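Local coordinates for protein diol-dehydratase (PDB 5I2A) that dehydrates 1,2-propanediol in Roseburia inulinivorans as a B12-independent diol dehydratase of the glycyl radical enzyme family, at residues Pro27-Ala32 with Cys85-Glu90; Ala32-Ile37 with Lys119-Ala124. All coordinates share one frame; numbering follows the deposited sequence.

Contact 1: Pro27-Ala32 with Cys85-Glu90; sequences PEIEAA and CQTYPE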
loop_
_atom_site.group_PDB
_atom_site.type_symbol
_atom_site.label_atom_id
_atom_site.label_comp_id
_atom_site.label_asym_id
_atom_site.label_seq_id
_atom_site.Cartn_x
_atom_site.Cartn_y
_atom_site.Cartn_z
ATOM N N PRO A 27 -1.216 11.412 37.135
ATOM C CA PRO A 27 -1.046 10.528 35.980
ATOM C C PRO A 27 0.416 10.478 35.547
ATOM O O PRO A 27 1.110 11.497 35.596
ATOM C CB PRO A 27 -1.917 11.183 34.904
ATOM C CG PRO A 27 -2.962 11.916 35.672
ATOM C CD PRO A 27 -2.221 12.459 36.877
ATOM N N GLU A 28 0.879 9.298 35.162
ATOM C CA GLU A 28 2.271 9.114 34.772
ATOM C C GLU A 28 2.409 8.466 33.395
ATOM O O GLU A 28 1.699 7.528 33.082
ATOM C CB GLU A 28 3.013 8.258 35.812
ATOM C CG GLU A 28 4.433 7.872 35.392
ATOM C CD GLU A 28 5.195 7.104 36.480
ATOM O OE1 GLU A 28 4.556 6.686 37.460
ATOM O OE2 GLU A 28 6.428 6.933 36.351
ATOM N N ILE A 29 3.346 8.968 32.601
ATOM C CA ILE A 29 3.715 8.369 31.315
ATOM C C ILE A 29 4.670 7.175 31.505
ATOM O O ILE A 29 5.691 7.291 32.193
ATOM C CB ILE A 29 4.380 9.423 30.399
ATOM C CG1 ILE A 29 3.394 10.533 30.069
ATOM C CG2 ILE A 29 4.949 8.781 29.127
ATOM C CD1 ILE A 29 4.045 11.810 29.559
ATOM N N GLU A 30 4.338 6.037 30.897
ATOM C CA GLU A 30 5.170 4.836 30.987
ATOM C C GLU A 30 5.725 4.402 29.617
ATOM O O GLU A 30 5.105 4.628 28.577
ATOM C CB GLU A 30 4.381 3.701 31.645
ATOM C CG GLU A 30 3.987 4.080 33.076
ATOM C CD GLU A 30 3.235 3.019 33.863
ATOM O OE1 GLU A 30 2.976 1.895 33.367
ATOM O OE2 GLU A 30 2.895 3.341 35.020
ATOM N N ALA A 31 6.895 3.771 29.640
ATOM C CA ALA A 31 7.670 3.515 28.429
ATOM C C ALA A 31 7.540 2.096 27.888
ATOM O O ALA A 31 8.013 1.821 26.793
ATOM C CB ALA A 31 9.139 3.821 28.689
ATOM N N ALA A 32 6.912 1.200 28.647
ATOM C CA ALA A 32 6.913 -0.212 28.278
ATOM C C ALA A 32 6.312 -0.492 26.880
ATOM O O ALA A 32 6.866 -1.284 26.134
ATOM C CB ALA A 32 6.186 -1.026 29.322
ATOM N N CYS A 85 -0.524 6.659 31.269
ATOM C CA CYS A 85 -0.651 6.269 29.874
ATOM C C CYS A 85 0.627 5.643 29.343
ATOM O O CYS A 85 1.731 5.942 29.810
ATOM C CB CYS A 85 -1.041 7.471 29.005
ATOM S SG CYS A 85 0.262 8.728 28.840
ATOM N N GLN A 86 0.454 4.750 28.380
ATOM C CA GLN A 86 1.548 4.305 27.526
ATOM C C GLN A 86 1.750 5.336 26.422
ATOM O O GLN A 86 1.014 6.322 26.366
ATOM C CB GLN A 86 1.249 2.933 26.933
ATOM C CG GLN A 86 1.094 1.812 27.975
ATOM C CD GLN A 86 2.392 1.487 28.711
ATOM O OE1 GLN A 86 3.478 1.856 28.270
ATOM N NE2 GLN A 86 2.277 0.786 29.844
ATOM N N THR A 87 2.734 5.107 25.554
ATOM C CA THR A 87 2.978 5.979 24.410
ATOM C C THR A 87 2.876 5.202 23.094
ATOM O O THR A 87 2.916 3.978 23.080
ATOM C CB THR A 87 4.362 6.668 24.479
ATOM O OG1 THR A 87 5.401 5.689 24.372
ATOM C CG2 THR A 87 4.519 7.433 25.799
ATOM N N TYR A 88 2.701 5.935 22.003
ATOM C CA TYR A 88 2.330 5.346 20.722
ATOM C C TYR A 88 3.197 5.961 19.612
ATOM O O TYR A 88 2.719 6.736 18.776
ATOM C CB TYR A 88 0.811 5.543 20.471
ATOM C CG TYR A 88 -0.033 4.852 21.535
ATOM C CD1 TYR A 88 -0.126 5.378 22.821
ATOM C CD2 TYR A 88 -0.712 3.662 21.265
ATOM C CE1 TYR A 88 -0.842 4.740 23.811
ATOM C CE2 TYR A 88 -1.453 3.017 22.248
ATOM C CZ TYR A 88 -1.513 3.570 23.525
ATOM O OH TYR A 88 -2.216 2.966 24.526
ATOM N N PRO A 89 4.493 5.619 19.609
ATOM C CA PRO A 89 5.427 6.237 18.663
ATOM C C PRO A 89 5.139 5.881 17.204
ATOM O O PRO A 89 5.674 6.548 16.322
ATOM C CB PRO A 89 6.791 5.673 19.093
ATOM C CG PRO A 89 6.472 4.363 19.713
ATOM C CD PRO A 89 5.153 4.600 20.443
ATOM N N GLU A 90 4.320 4.861 16.951
ATOM C CA GLU A 90 3.962 4.511 15.573
ATOM C C GLU A 90 3.203 5.667 14.900
ATOM O O GLU A 90 3.187 5.777 13.679
ATOM C CB GLU A 90 3.129 3.220 15.520
ATOM C CG GLU A 90 1.727 3.309 16.131
ATOM C CD GLU A 90 1.664 2.819 17.584
ATOM O OE1 GLU A 90 0.675 2.160 17.956
ATOM O OE2 GLU A 90 2.603 3.099 18.350
HETATM O O HOH W 1 5.199 3.529 26.028
HETATM O O HOH W 2 3.977 -0.121 32.147
#
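A single beta bridge, I29 against C85, ties the loop leading into helix 32-43 to the loop that runs toward helix 94-97. C85 uses both its backbone polar atoms: its N donates to E28 O at 3.0 Å, and its O takes E30 N at 2.8 Å. Flanking I29 in this way is the pattern of a parallel bridge. Beyond it the backbones part, and water 1 takes over, donating to E30 O and accepting from T87 N (3.0 Å). On the apolar side I29 is split between two partners, CG1 resting on C85 SG at 3.8 Å and CG2 meeting T87 CG2 at 3.6 Å, with L96 of helix 94-97 packing against I29 and T87. This buried seam belongs to the pyruvate formate lyase-like part of the chain. Q86 bends at chi2 (-67°), which swings CD back toward E30; the amide plane stands 79° from the E30 carboxylate. Water 2 links E30 OE1 to Q86 NE2 (3.0 Å from NE2), while the carboxylate is also held by I80 N and A81 N. Q86 OE1 probably accepts from R33 N in the first turn of helix 32-43, and NE2 donates to T78 O. An alanine here would probably leave R33 N and T78 O without these mates and water 2 less firmly held.

Contact 2: Ala32-Ile37 with Lys119-Ala124; sequences ARAELI and KRLLAA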
loop_
_atom_site.group_PDB
_atom_site.type_symbol
_atom_site.label_atom_id
_atom_site.label_comp_id
_atom_site.label_asym_id
_atom_site.label_seq_id
_atom_site.Cartn_x
_atom_site.Cartn_y
_atom_site.Cartn_z
ATOM N N ALA A 32 6.912 1.200 28.647
ATOM C CA ALA A 32 6.913 -0.212 28.278
ATOM C C ALA A 32 6.312 -0.492 26.880
ATOM O O ALA A 32 6.866 -1.284 26.134
ATOM C CB ALA A 32 6.186 -1.026 29.322
ATOM N N ARG A 33 5.186 0.129 26.538
ATOM C CA ARG A 33 4.573 -0.133 25.228
ATOM C C ARG A 33 5.521 0.240 24.091
ATOM O O ARG A 33 5.667 -0.505 23.126
ATOM C CB ARG A 33 3.251 0.628 25.047
ATOM C CG ARG A 33 2.472 0.181 23.796
ATOM C CD ARG A 33 1.178 0.980 23.566
ATOM N NE ARG A 33 0.529 0.563 22.323
ATOM C CZ ARG A 33 0.940 0.925 21.108
ATOM N NH1 ARG A 33 1.978 1.737 20.967
ATOM N NH2 ARG A 33 0.288 0.498 20.029
ATOM N N ALA A 34 6.148 1.402 24.213
ATOM C CA ALA A 34 7.027 1.896 23.164
ATOM C C ALA A 34 8.201 0.944 22.989
ATOM O O ALA A 34 8.608 0.651 21.871
ATOM C CB ALA A 34 7.507 3.297 23.485
ATOM N N GLU A 35 8.729 0.439 24.099
ATOM C CA GLU A 35 9.809 -0.539 24.025
ATOM C C GLU A 35 9.354 -1.827 23.341
ATOM O O GLU A 35 10.068 -2.385 22.517
ATOM C CB GLU A 35 10.349 -0.856 25.423
ATOM C CG GLU A 35 11.123 0.308 26.011
ATOM C CD GLU A 35 11.731 -0.001 27.366
ATOM O OE1 GLU A 35 11.206 -0.869 28.081
ATOM O OE2 GLU A 35 12.748 0.628 27.700
ATOM N N LEU A 36 8.163 -2.296 23.681
ATOM C CA LEU A 36 7.694 -3.559 23.146
ATOM C C LEU A 36 7.299 -3.480 21.663
ATOM O O LEU A 36 7.551 -4.420 20.914
ATOM C CB LEU A 36 6.528 -4.086 23.979
ATOM C CG LEU A 36 6.922 -4.515 25.403
ATOM C CD1 LEU A 36 5.682 -4.736 26.260
ATOM C CD2 LEU A 36 7.805 -5.766 25.383
ATOM N N ILE A 37 6.702 -2.374 21.234
ATOM C CA ILE A 37 6.335 -2.258 19.821
ATOM C C ILE A 37 7.609 -2.144 18.974
ATOM O O ILE A 37 7.703 -2.742 17.903
ATOM C CB ILE A 37 5.370 -1.075 19.564
ATOM C CG1 ILE A 37 4.773 -1.180 18.158
ATOM C CG2 ILE A 37 6.034 0.284 19.818
ATOM C CD1 ILE A 37 3.700 -0.149 17.874
ATOM N N LYS A 119 14.710 8.381 29.369
ATOM C CA LYS A 119 15.810 7.675 28.718
ATOM C C LYS A 119 15.313 6.497 27.894
ATOM O O LYS A 119 15.781 6.272 26.784
ATOM C CB LYS A 119 16.844 7.194 29.741
ATOM C CG LYS A 119 17.568 8.327 30.466
ATOM C CD LYS A 119 17.767 9.558 29.565
ATOM C CE LYS A 119 18.939 9.384 28.584
ATOM N NZ LYS A 119 19.281 10.649 27.867
ATOM N N ARG A 120 14.374 5.740 28.445
ATOM C CA ARG A 120 13.835 4.602 27.729
ATOM C C ARG A 120 13.059 5.012 26.472
ATOM O O ARG A 120 13.152 4.347 25.449
ATOM C CB ARG A 120 12.951 3.786 28.648
ATOM C CG ARG A 120 13.709 3.225 29.830
ATOM C CD ARG A 120 13.148 1.902 30.238
ATOM N NE ARG A 120 12.108 2.030 31.216
ATOM C CZ ARG A 120 11.062 1.225 31.322
ATOM N NH1 ARG A 120 10.875 0.230 30.470
ATOM N NH2 ARG A 120 10.192 1.435 32.292
ATOM N N LEU A 121 12.304 6.104 26.557
ATOM C CA LEU A 121 11.556 6.589 25.403
ATOM C C LEU A 121 12.507 7.063 24.311
ATOM O O LEU A 121 12.258 6.819 23.139
ATOM C CB LEU A 121 10.586 7.718 25.795
ATOM C CG LEU A 121 9.359 7.273 26.587
ATOM C CD1 LEU A 121 8.462 8.449 26.974
ATOM C CD2 LEU A 121 8.567 6.224 25.803
ATOM N N LEU A 122 13.604 7.714 24.697
ATOM C CA LEU A 122 14.557 8.210 23.708
ATOM C C LEU A 122 15.109 7.070 22.870
ATOM O O LEU A 122 15.197 7.174 21.647
ATOM C CB LEU A 122 15.705 8.967 24.369
ATOM C CG LEU A 122 15.373 10.370 24.873
ATOM C CD1 LEU A 122 16.567 10.974 25.614
ATOM C CD2 LEU A 122 14.954 11.261 23.726
ATOM N N ALA A 123 15.460 5.978 23.540
ATOM C CA ALA A 123 16.031 4.827 22.868
ATOM C C ALA A 123 14.997 4.130 21.993
ATOM O O ALA A 123 15.287 3.754 20.862
ATOM C CB ALA A 123 16.606 3.839 23.887
ATOM N N ALA A 124 13.797 3.939 22.529
ATOM C CA ALA A 124 12.753 3.272 21.765
ATOM C C ALA A 124 12.273 4.128 20.590
ATOM O O ALA A 124 12.082 3.611 19.500
ATOM C CB ALA A 124 11.594 2.906 22.664
HETATM O O HOH W 3 14.117 1.694 25.845
#
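A34 CB packs against L121 CD2 at 3.9 Å and against A124 CB at 4.2 Å, filling the line where helix 32-43 runs beside helix 115-125. The two helices form a near-parallel pair, their short segments inclined by 25° with axes 9.0 Å apart at closest approach. A124 is the closest backbone neighbour of E35, and its methyl also lies 3.8 Å from A34 O, so at this point a methyl group rests directly on the backbone of the other helix. T87 and L96 lie against the inner part of the interface, both touching L121. The pair is tied further by the hydroxyl of T38, whose one proton is shared or alternates between A34 O and A124 O.

Nearer the surface, the contact turns polar. E35 and R120 cross at about a right angle and form a salt bridge, OE1 to NH1 at 2.7 Å. OE1 approaches the guanidinium at its edge, in its plane, but the carboxylate is turned 62° from that plane and the N-H points well off the oxygen (127°), which makes the hydrogen bond itself a weak one. E35 is extended beyond CG and stretches across to the arginine, whereas R120 is bent at chi2 and chi3. The second carboxylate oxygen, OE2, is modelled too close to its surroundings for its link to water 3 to be more than doubtful; the sound bond of that water is the one it donates to R120 O, at 2.9 Å.

Contacts 1 and 2 share A32, where the loop of 27-32 passes into helix 32-43, and their centres lie about 8 Å apart. Their segments alternate along the chain, and the 85-90 loop touches helix 32-43 as well. The main tie is R33, whose side chain takes no part in the helix pairing of contact 2 but turns to that loop: NH2 forms a salt bridge with E90 OE1 at 2.7 Å, and NH1 donates to T87 O. NE reaches I278 O. Beside it T87 OG1 sits 3.3 Å from A34 CB, joining the bridge region to the helix interface. Neither contact includes G817, the predicted glycyl radical position.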